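Local structure of RNA-binding protein with serine-rich domain 1 (Homo sapiens, 4A8X) at residues 20-25 and 29-34; 66-71 and 77-82; 12-17 and 43-48. The protein serves, through its RRM domain, in assembly of the ASAP complex and acts as an auxiliary component of the splicing-dependent exon junction complex on mRNA. All blocks are in the same frame, centred on the assembly; numbering follows the deposited sequence.

Interaction 1 (20-25 and 29-34); sequences HIMEIF and GKIKMI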
loop_
_atom_site.group_PDB
_atom_site.type_symbol
_atom_site.label_atom_id
_atom_site.label_comp_id
_atom_site.label_asym_id
_atom_site.label_seq_id
_atom_site.Cartn_x
_atom_site.Cartn_y
_atom_site.Cartn_z
ATOM N N HIS A 20 -12.293 -2.821 2.550
ATOM C CA HIS A 20 -11.847 -1.461 2.329
ATOM C C HIS A 20 -12.681 -0.878 1.185
ATOM O O HIS A 20 -13.129 0.259 1.251
ATOM C CB HIS A 20 -10.371 -1.405 1.890
ATOM C CG HIS A 20 -9.375 -1.614 3.004
ATOM N ND1 HIS A 20 -8.169 -2.224 2.795
ATOM C CD2 HIS A 20 -9.411 -1.279 4.316
ATOM C CE1 HIS A 20 -7.491 -2.262 3.934
ATOM N NE2 HIS A 20 -8.224 -1.679 4.868
ATOM N N ILE A 21 -12.888 -1.677 0.149
ATOM C CA ILE A 21 -13.610 -1.218 -1.036
ATOM C C ILE A 21 -15.067 -0.957 -0.669
ATOM O O ILE A 21 -15.659 0.026 -1.117
ATOM C CB ILE A 21 -13.522 -2.259 -2.181
ATOM C CG1 ILE A 21 -12.070 -2.319 -2.749
ATOM C CG2 ILE A 21 -14.511 -1.915 -3.288
ATOM C CD1 ILE A 21 -11.588 -1.017 -3.338
ATOM N N MET A 22 -15.647 -1.835 0.147
ATOM C CA MET A 22 -17.034 -1.670 0.605
ATOM C C MET A 22 -17.155 -0.363 1.380
ATOM O O MET A 22 -18.059 0.451 1.124
ATOM C CB MET A 22 -17.434 -2.864 1.501
ATOM C CG MET A 22 -18.867 -2.748 2.147
ATOM S SD MET A 22 -20.235 -2.732 0.926
ATOM C CE MET A 22 -21.646 -2.463 2.022
ATOM N N GLU A 23 -16.249 -0.163 2.337
ATOM C CA GLU A 23 -16.253 1.036 3.170
ATOM C C GLU A 23 -16.063 2.328 2.336
ATOM O O GLU A 23 -16.801 3.314 2.495
ATOM C CB GLU A 23 -15.178 0.923 4.255
ATOM C CG GLU A 23 -15.101 2.113 5.142
ATOM C CD GLU A 23 -14.046 1.991 6.228
ATOM O OE1 GLU A 23 -13.514 0.893 6.456
ATOM O OE2 GLU A 23 -13.775 3.013 6.859
ATOM N N ILE A 24 -15.095 2.326 1.418
ATOM C CA ILE A 24 -14.778 3.529 0.689
ATOM C C ILE A 24 -15.919 3.902 -0.294
ATOM O O ILE A 24 -16.345 5.049 -0.359
ATOM C CB ILE A 24 -13.422 3.344 -0.074
ATOM C CG1 ILE A 24 -12.252 3.386 0.923
ATOM C CG2 ILE A 24 -13.265 4.379 -1.148
ATOM C CD1 ILE A 24 -10.915 2.874 0.318
ATOM N N PHE A 25 -16.387 2.946 -1.071
ATOM C CA PHE A 25 -17.313 3.257 -2.152
ATOM C C PHE A 25 -18.762 3.402 -1.673
ATOM O O PHE A 25 -19.613 4.005 -2.344
ATOM C CB PHE A 25 -17.123 2.241 -3.271
ATOM C CG PHE A 25 -15.923 2.577 -4.113
ATOM C CD1 PHE A 25 -16.042 3.458 -5.152
ATOM C CD2 PHE A 25 -14.662 2.085 -3.785
ATOM C CE1 PHE A 25 -14.910 3.840 -5.904
ATOM C CE2 PHE A 25 -13.535 2.467 -4.522
ATOM C CZ PHE A 25 -13.682 3.354 -5.590
ATOM N N GLY A 29 -22.918 5.631 -2.423
ATOM C CA GLY A 29 -24.224 5.049 -2.653
ATOM C C GLY A 29 -24.311 3.666 -2.070
ATOM O O GLY A 29 -23.363 3.181 -1.469
ATOM N N LYS A 30 -25.459 3.038 -2.258
ATOM C CA LYS A 30 -25.708 1.698 -1.773
ATOM C C LYS A 30 -25.133 0.672 -2.743
ATOM O O LYS A 30 -25.482 0.656 -3.917
ATOM C CB LYS A 30 -27.210 1.445 -1.683
ATOM C CG LYS A 30 -27.560 0.178 -0.961
ATOM C CD LYS A 30 -27.272 0.295 0.530
ATOM C CE LYS A 30 -27.533 -1.031 1.257
ATOM N NZ LYS A 30 -27.319 -0.937 2.746
ATOM N N ILE A 31 -24.286 -0.197 -2.225
ATOM C CA ILE A 31 -23.620 -1.194 -3.040
ATOM C C ILE A 31 -24.450 -2.474 -3.024
ATOM O O ILE A 31 -24.818 -2.983 -1.964
ATOM C CB ILE A 31 -22.204 -1.470 -2.534
ATOM C CG1 ILE A 31 -21.361 -0.188 -2.668
ATOM C CG2 ILE A 31 -21.604 -2.589 -3.339
ATOM C CD1 ILE A 31 -19.943 -0.311 -2.246
ATOM N N LYS A 32 -24.768 -2.971 -4.210
ATOM C CA LYS A 32 -25.585 -4.171 -4.357
ATOM C C LYS A 32 -24.747 -5.424 -4.588
ATOM O O LYS A 32 -25.205 -6.530 -4.311
ATOM C CB LYS A 32 -26.540 -3.966 -5.527
ATOM C CG LYS A 32 -27.237 -5.223 -5.976
ATOM C CD LYS A 32 -28.200 -4.948 -7.137
ATOM C CE LYS A 32 -29.226 -6.067 -7.269
ATOM N NZ LYS A 32 -30.461 -5.609 -7.976
ATOM N N MET A 33 -23.533 -5.265 -5.119
ATOM C CA MET A 33 -22.639 -6.406 -5.340
ATOM C C MET A 33 -21.194 -5.937 -5.480
ATOM O O MET A 33 -20.955 -4.845 -6.009
ATOM C CB MET A 33 -23.054 -7.165 -6.601
ATOM C CG MET A 33 -22.415 -8.532 -6.732
ATOM S SD MET A 33 -23.424 -9.879 -6.014
ATOM C CE MET A 33 -25.045 -9.614 -6.747
ATOM N N ILE A 34 -20.248 -6.735 -4.962
ATOM C CA ILE A 34 -18.824 -6.513 -5.189
ATOM C C ILE A 34 -18.146 -7.790 -5.687
ATOM O O ILE A 34 -18.468 -8.908 -5.248
ATOM C CB ILE A 34 -18.086 -6.060 -3.919
ATOM C CG1 ILE A 34 -18.749 -4.814 -3.322
ATOM C CG2 ILE A 34 -16.634 -5.744 -4.246
ATOM C CD1 ILE A 34 -17.910 -4.133 -2.269
#
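Ile-31 and Ile-34 point from the edge strand toward helix 18-26 and meet it with their CD1 methyls. No hydrogen bond joins 20-25 to 29-34, so the contact is almost wholly apolar. Ile-31 CD1 lies 3.9 Å from Phe-25 CB and 3.9 Å from the carbonyl oxygen of Met-22, so it rests on both side chain and helix backbone. The delta branch is extended (chi2 -178°), which carries this methyl to the helix surface. Met-22, an exposed residue, lies alongside the same isoleucine. Its chain bends at chi2 (64°) and runs past Ile-31 in the opposite direction, with SD 4.0 Å from Ile-31 CD1.

Ile-34 meets the helix nearer its start, at Ile-21 and Met-22. Its CD1 meets Met-22 CA at 3.9 Å and Ile-21 CG2 at 4.2 Å. The two isoleucine side chains cross at a slant. The far end of Ile-21 turns away from the strand, toward Leu-12 and Val-16. The Phe-25 ring also leads away, and it packs on Ile-72.

The backbones come close where the helix gives way to the strand, with Phe-25 O 3.7 Å from Gly-29 N. At Gly-29, with positive phi, the chain departs from helical backbone angles. Beyond it, Lys-32 and Met-33 both face Glu-53 in a classic beta bulge. The short segments of helix and strand run nearly antiparallel, at 153°. This is the first helix of an RRM packed on the following strand, part of the beta-alpha-beta-beta-alpha-beta fold.

Interaction 2 (66-71 and 77-82); sequences HMDGGQ and ITATAV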
loop_
_atom_site.group_PDB
_atom_site.type_symbol
_atom_site.label_atom_id
_atom_site.label_comp_id
_atom_site.label_asym_id
_atom_site.label_seq_id
_atom_site.Cartn_x
_atom_site.Cartn_y
_atom_site.Cartn_z
ATOM N N HIS A 66 -15.962 11.282 -8.290
ATOM C CA HIS A 66 -15.043 11.508 -7.164
ATOM C C HIS A 66 -13.809 10.608 -7.120
ATOM O O HIS A 66 -12.829 10.951 -6.464
ATOM C CB HIS A 66 -15.793 11.387 -5.831
ATOM C CG HIS A 66 -16.835 12.447 -5.645
ATOM N ND1 HIS A 66 -17.944 12.541 -6.455
ATOM C CD2 HIS A 66 -16.910 13.483 -4.779
ATOM C CE1 HIS A 66 -18.673 13.585 -6.084
ATOM N NE2 HIS A 66 -18.067 14.168 -5.070
ATOM N N MET A 67 -13.832 9.457 -7.776
ATOM C CA MET A 67 -12.754 8.487 -7.546
ATOM C C MET A 67 -11.955 8.015 -8.775
ATOM O O MET A 67 -10.952 7.331 -8.614
ATOM C CB MET A 67 -13.293 7.276 -6.784
ATOM C CG MET A 67 -13.529 7.553 -5.302
ATOM S SD MET A 67 -12.068 8.084 -4.337
ATOM C CE MET A 67 -11.268 6.492 -3.990
ATOM N N ASP A 68 -12.356 8.384 -9.987
ATOM C CA ASP A 68 -11.540 8.065 -11.136
ATOM C C ASP A 68 -10.391 9.064 -11.092
ATOM O O ASP A 68 -10.612 10.253 -11.273
ATOM C CB ASP A 68 -12.284 8.194 -12.446
ATOM C CG ASP A 68 -11.400 7.876 -13.618
ATOM O OD1 ASP A 68 -10.615 6.898 -13.564
ATOM O OD2 ASP A 68 -11.476 8.601 -14.608
ATOM N N GLY A 69 -9.190 8.607 -10.756
ATOM C CA GLY A 69 -8.117 9.544 -10.449
ATOM C C GLY A 69 -7.943 9.867 -8.984
ATOM O O GLY A 69 -7.043 10.635 -8.619
ATOM N N GLY A 70 -8.796 9.280 -8.133
ATOM C CA GLY A 70 -8.696 9.426 -6.691
ATOM C C GLY A 70 -7.547 8.520 -6.215
ATOM O O GLY A 70 -6.813 7.931 -7.042
ATOM N N GLN A 71 -7.366 8.450 -4.913
ATOM C CA GLN A 71 -6.264 7.682 -4.322
ATOM C C GLN A 71 -6.746 6.696 -3.287
ATOM O O GLN A 71 -7.609 7.023 -2.485
ATOM C CB GLN A 71 -5.260 8.622 -3.642
ATOM C CG GLN A 71 -4.566 9.576 -4.595
ATOM C CD GLN A 71 -3.779 10.625 -3.842
ATOM O OE1 GLN A 71 -2.730 10.330 -3.280
ATOM N NE2 GLN A 71 -4.299 11.854 -3.794
ATOM N N ILE A 77 -5.929 5.575 -8.419
ATOM C CA ILE A 77 -6.747 4.458 -8.947
ATOM C C ILE A 77 -7.533 4.929 -10.176
ATOM O O ILE A 77 -7.625 6.122 -10.444
ATOM C CB ILE A 77 -7.791 3.920 -7.917
ATOM C CG1 ILE A 77 -8.779 5.027 -7.550
ATOM C CG2 ILE A 77 -7.115 3.360 -6.633
ATOM C CD1 ILE A 77 -10.119 4.491 -7.087
ATOM N N THR A 78 -8.041 3.982 -10.939
ATOM C CA THR A 78 -8.919 4.267 -12.085
ATOM C C THR A 78 -10.343 3.813 -11.712
ATOM O O THR A 78 -10.510 2.882 -10.933
ATOM C CB THR A 78 -8.482 3.509 -13.344
ATOM O OG1 THR A 78 -8.501 2.083 -13.110
ATOM C CG2 THR A 78 -7.072 3.945 -13.777
ATOM N N ALA A 79 -11.347 4.492 -12.239
ATOM C CA ALA A 79 -12.740 4.098 -12.032
ATOM C C ALA A 79 -13.476 4.280 -13.352
ATOM O O ALA A 79 -13.427 5.357 -13.956
ATOM C CB ALA A 79 -13.382 4.919 -10.922
ATOM N N THR A 80 -14.094 3.214 -13.849
ATOM C CA THR A 80 -14.712 3.298 -15.168
ATOM C C THR A 80 -16.010 2.502 -15.225
ATOM O O THR A 80 -16.132 1.426 -14.637
ATOM C CB THR A 80 -13.761 2.789 -16.291
ATOM O OG1 THR A 80 -13.875 1.381 -16.378
ATOM C CG2 THR A 80 -12.318 3.111 -15.994
ATOM N N ALA A 81 -16.977 3.012 -15.967
ATOM C CA ALA A 81 -18.270 2.343 -16.075
ATOM C C ALA A 81 -18.136 1.058 -16.842
ATOM O O ALA A 81 -17.356 0.945 -17.793
ATOM C CB ALA A 81 -19.305 3.249 -16.786
ATOM N N VAL A 82 -18.942 0.089 -16.469
ATOM C CA VAL A 82 -18.910 -1.207 -17.115
ATOM C C VAL A 82 -20.290 -1.696 -17.458
ATOM O O VAL A 82 -21.186 -1.709 -16.614
ATOM C CB VAL A 82 -18.269 -2.247 -16.172
ATOM C CG1 VAL A 82 -18.512 -3.695 -16.695
ATOM C CG2 VAL A 82 -16.804 -1.928 -16.013
#
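A type II beta turn from Met-67 to Gly-70 ends the second helix of the RRM and brings the chain beside the last long strand, 75-82. Three hydrogen bonds tie the turn to that strand. Gly-69 N donates to Ile-77 O at 3.0 Å, and Ile-77 N donates to Gly-70 O at 2.9 Å. The third uses a side chain: Ala-79 N gives a nearly straight bond (170°) to Asp-68 OD1, at 2.8 Å. The carboxylate is met on its anti side, with the donor 31° out of its plane. CG of Asp-68 lies anti to the backbone N (chi1 179°), which swings OD1 over to the strand.

The other contacts are van der Waals packing. Ala-79 CB points at the turn and comes within 3.7 Å of Asp-68 CA. Ile-77 CD1 touches Met-67 O at 3.3 Å and Met-67 CE at 3.9 Å. The methionine is bent at chi2 and chi3, and its end crosses the isoleucine at a slant. Gly-69 has positive phi, as the third position of a type II turn favours. Gly-70 lies against the Met-67 side chain.

Met-67 also packs on Ile-24 of helix 18-26 and on Tyr-28, while Ile-77 and Ala-79 rest on Ile-9 of strand 6-10. At Gln-71 the sheet continues into a strand of another protein chain.

Interaction 3 (12-17 and 43-48); sequences LTRNVT and PHLSKG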
loop_
_atom_site.group_PDB
_atom_site.type_symbol
_atom_site.label_atom_id
_atom_site.label_comp_id
_atom_site.label_asym_id
_atom_site.label_seq_id
_atom_site.Cartn_x
_atom_site.Cartn_y
_atom_site.Cartn_z
ATOM N N LEU A 12 -5.502 -1.115 -7.572
ATOM C CA LEU A 12 -5.607 -1.293 -6.140
ATOM C C LEU A 12 -4.301 -1.893 -5.655
ATOM O O LEU A 12 -3.836 -2.891 -6.239
ATOM C CB LEU A 12 -6.775 -2.237 -5.812
ATOM C CG LEU A 12 -8.189 -1.728 -6.150
ATOM C CD1 LEU A 12 -9.306 -2.735 -5.756
ATOM C CD2 LEU A 12 -8.461 -0.379 -5.447
ATOM N N THR A 13 -3.697 -1.324 -4.610
ATOM C CA THR A 13 -2.518 -1.949 -4.036
ATOM C C THR A 13 -2.810 -3.314 -3.416
ATOM O O THR A 13 -3.974 -3.662 -3.148
ATOM C CB THR A 13 -1.802 -1.080 -3.001
ATOM O OG1 THR A 13 -2.469 -1.184 -1.765
ATOM C CG2 THR A 13 -1.704 0.373 -3.453
ATOM N N ARG A 14 -1.734 -4.084 -3.181
ATOM C CA ARG A 14 -1.832 -5.373 -2.514
ATOM C C ARG A 14 -2.286 -5.290 -1.043
ATOM O O ARG A 14 -2.590 -6.299 -0.426
ATOM C CB ARG A 14 -0.474 -6.084 -2.660
ATOM C CG ARG A 14 -0.333 -7.464 -2.054
ATOM C CD ARG A 14 0.818 -8.184 -2.790
ATOM N NE ARG A 14 0.426 -8.500 -4.164
ATOM C CZ ARG A 14 1.270 -8.839 -5.133
ATOM N NH1 ARG A 14 2.584 -8.900 -4.910
ATOM N NH2 ARG A 14 0.796 -9.119 -6.335
ATOM N N ASN A 15 -2.303 -4.094 -0.446
ATOM C CA ASN A 15 -2.865 -3.942 0.897
ATOM C C ASN A 15 -4.417 -3.844 0.890
ATOM O O ASN A 15 -5.052 -3.998 1.935
ATOM C CB ASN A 15 -2.362 -2.640 1.579
ATOM C CG ASN A 15 -0.927 -2.695 2.002
ATOM O OD1 ASN A 15 -0.419 -3.728 2.457
ATOM N ND2 ASN A 15 -0.246 -1.566 1.873
ATOM N N VAL A 16 -5.025 -3.525 -0.256
ATOM C CA VAL A 16 -6.474 -3.193 -0.260
ATOM C C VAL A 16 -7.352 -4.449 -0.192
ATOM O O VAL A 16 -7.219 -5.343 -1.027
ATOM C CB VAL A 16 -6.853 -2.338 -1.518
ATOM C CG1 VAL A 16 -8.367 -2.042 -1.551
ATOM C CG2 VAL A 16 -6.048 -1.035 -1.544
ATOM N N THR A 17 -8.239 -4.493 0.804
ATOM C CA THR A 17 -9.164 -5.605 1.026
ATOM C C THR A 17 -10.534 -5.315 0.430
ATOM O O THR A 17 -10.867 -4.163 0.147
ATOM C CB THR A 17 -9.382 -5.883 2.529
ATOM O OG1 THR A 17 -10.024 -4.763 3.167
ATOM C CG2 THR A 17 -8.036 -6.192 3.238
ATOM N N PRO A 43 -4.435 -17.279 -3.113
ATOM C CA PRO A 43 -5.770 -16.747 -2.792
ATOM C C PRO A 43 -5.816 -15.622 -1.749
ATOM O O PRO A 43 -6.831 -14.940 -1.660
ATOM C CB PRO A 43 -6.532 -17.988 -2.284
ATOM C CG PRO A 43 -5.486 -18.963 -1.885
ATOM C CD PRO A 43 -4.317 -18.715 -2.790
ATOM N N HIS A 44 -4.759 -15.434 -0.969
ATOM C CA HIS A 44 -4.780 -14.382 0.042
ATOM C C HIS A 44 -4.550 -13.000 -0.585
ATOM O O HIS A 44 -4.658 -11.974 0.097
ATOM C CB HIS A 44 -3.761 -14.672 1.159
ATOM C CG HIS A 44 -2.326 -14.532 0.744
ATOM N ND1 HIS A 44 -1.632 -15.525 0.088
ATOM C CD2 HIS A 44 -1.449 -13.517 0.924
ATOM C CE1 HIS A 44 -0.391 -15.121 -0.137
ATOM N NE2 HIS A 44 -0.257 -13.904 0.357
ATOM N N LEU A 45 -4.238 -12.998 -1.881
ATOM C CA LEU A 45 -3.907 -11.794 -2.614
ATOM C C LEU A 45 -4.946 -11.510 -3.688
ATOM O O LEU A 45 -5.427 -12.417 -4.352
ATOM C CB LEU A 45 -2.545 -11.932 -3.293
ATOM C CG LEU A 45 -1.345 -12.167 -2.362
ATOM C CD1 LEU A 45 -0.094 -12.277 -3.181
ATOM C CD2 LEU A 45 -1.228 -11.026 -1.366
ATOM N N SER A 46 -5.260 -10.243 -3.877
ATOM C CA SER A 46 -6.184 -9.842 -4.938
ATOM C C SER A 46 -5.419 -9.717 -6.248
ATOM O O SER A 46 -4.183 -9.765 -6.257
ATOM C CB SER A 46 -6.839 -8.494 -4.579
ATOM O OG SER A 46 -5.960 -7.436 -4.937
ATOM N N LYS A 47 -6.142 -9.562 -7.353
ATOM C CA LYS A 47 -5.532 -9.252 -8.633
ATOM C C LYS A 47 -5.387 -7.749 -8.890
ATOM O O LYS A 47 -4.995 -7.332 -9.984
ATOM C CB LYS A 47 -6.361 -9.878 -9.747
ATOM C CG LYS A 47 -6.312 -11.401 -9.790
ATOM C CD LYS A 47 -6.926 -11.884 -11.098
ATOM C CE LYS A 47 -6.907 -13.398 -11.253
ATOM N NZ LYS A 47 -8.051 -14.044 -10.530
ATOM N N GLY A 48 -5.727 -6.920 -7.910
ATOM C CA GLY A 48 -5.477 -5.488 -8.038
ATOM C C GLY A 48 -6.623 -4.694 -8.646
ATOM O O GLY A 48 -6.443 -3.549 -9.037
HETATM O O HOH W 1 -5.628 -5.747 -3.079
HETATM O O HOH W 2 -2.486 -8.126 -4.707
HETATM O O HOH W 3 -4.227 -8.347 -1.964
HETATM O O HOH W 4 -1.857 -9.623 -7.594
#
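Arg-14 reaches across to Leu-45 from a type I beta turn, Thr-13 to Val-16, of the RRM. This turn lies in the loop between strand 6-10 and helix 18-26, which meets the chain just before and at the start of strand 46-54. Its CB begins a chain with CG anti to the backbone N (chi1 -179°). CG touches Leu-45 CD2 at 3.7 Å, and CD keeps to the same methyl. The chain then bends at chi3 (-70°). NE comes 3.9 Å from Leu-45 CD1, and that methyl lies over one face of the guanidinium, toward its rim. At the edge of the group, NE and NH2 each donate to a separate water, and both waters donate on to Ser-46 O. A third water links Arg-14 O to Ser-46 N.

Two ST turns shape the loops. Thr-13 OG1 accepts from Asn-15 N, and Ser-46 OG accepts from Gly-48 N. The one direct hydrogen bond between the segments runs from Leu-12 N to Gly-48 O, at 3.0 Å, with the donor 41° out of the carbonyl plane. Another water joins the two loops: it accepts from Ser-46 OG and donates to Val-16 O and, at 2.7 Å, to Thr-13 O.

All three contacts belong to one RRM and reach its single antiparallel sheet. Interactions 1 and 2 have centres about 14 Å apart and share the core between the helices and the sheet, where Phe-25 CE1 meets Met-67 CB at 3.9 Å. The ring tip also reaches interaction 2, with Phe-25 CZ 4.0 Å from Ile-77 CD1. Interaction 1 is nested in the loop closed by interaction 3, with centres about 16 Å apart. Ile-21 CD1 bridges them, packing 3.7 Å from Leu-12 CD1. Leu-12 also joins interactions 3 and 2, with its CD2 4.1 Å from Ile-77 CG2. Residues of all three lie beside other protein chains.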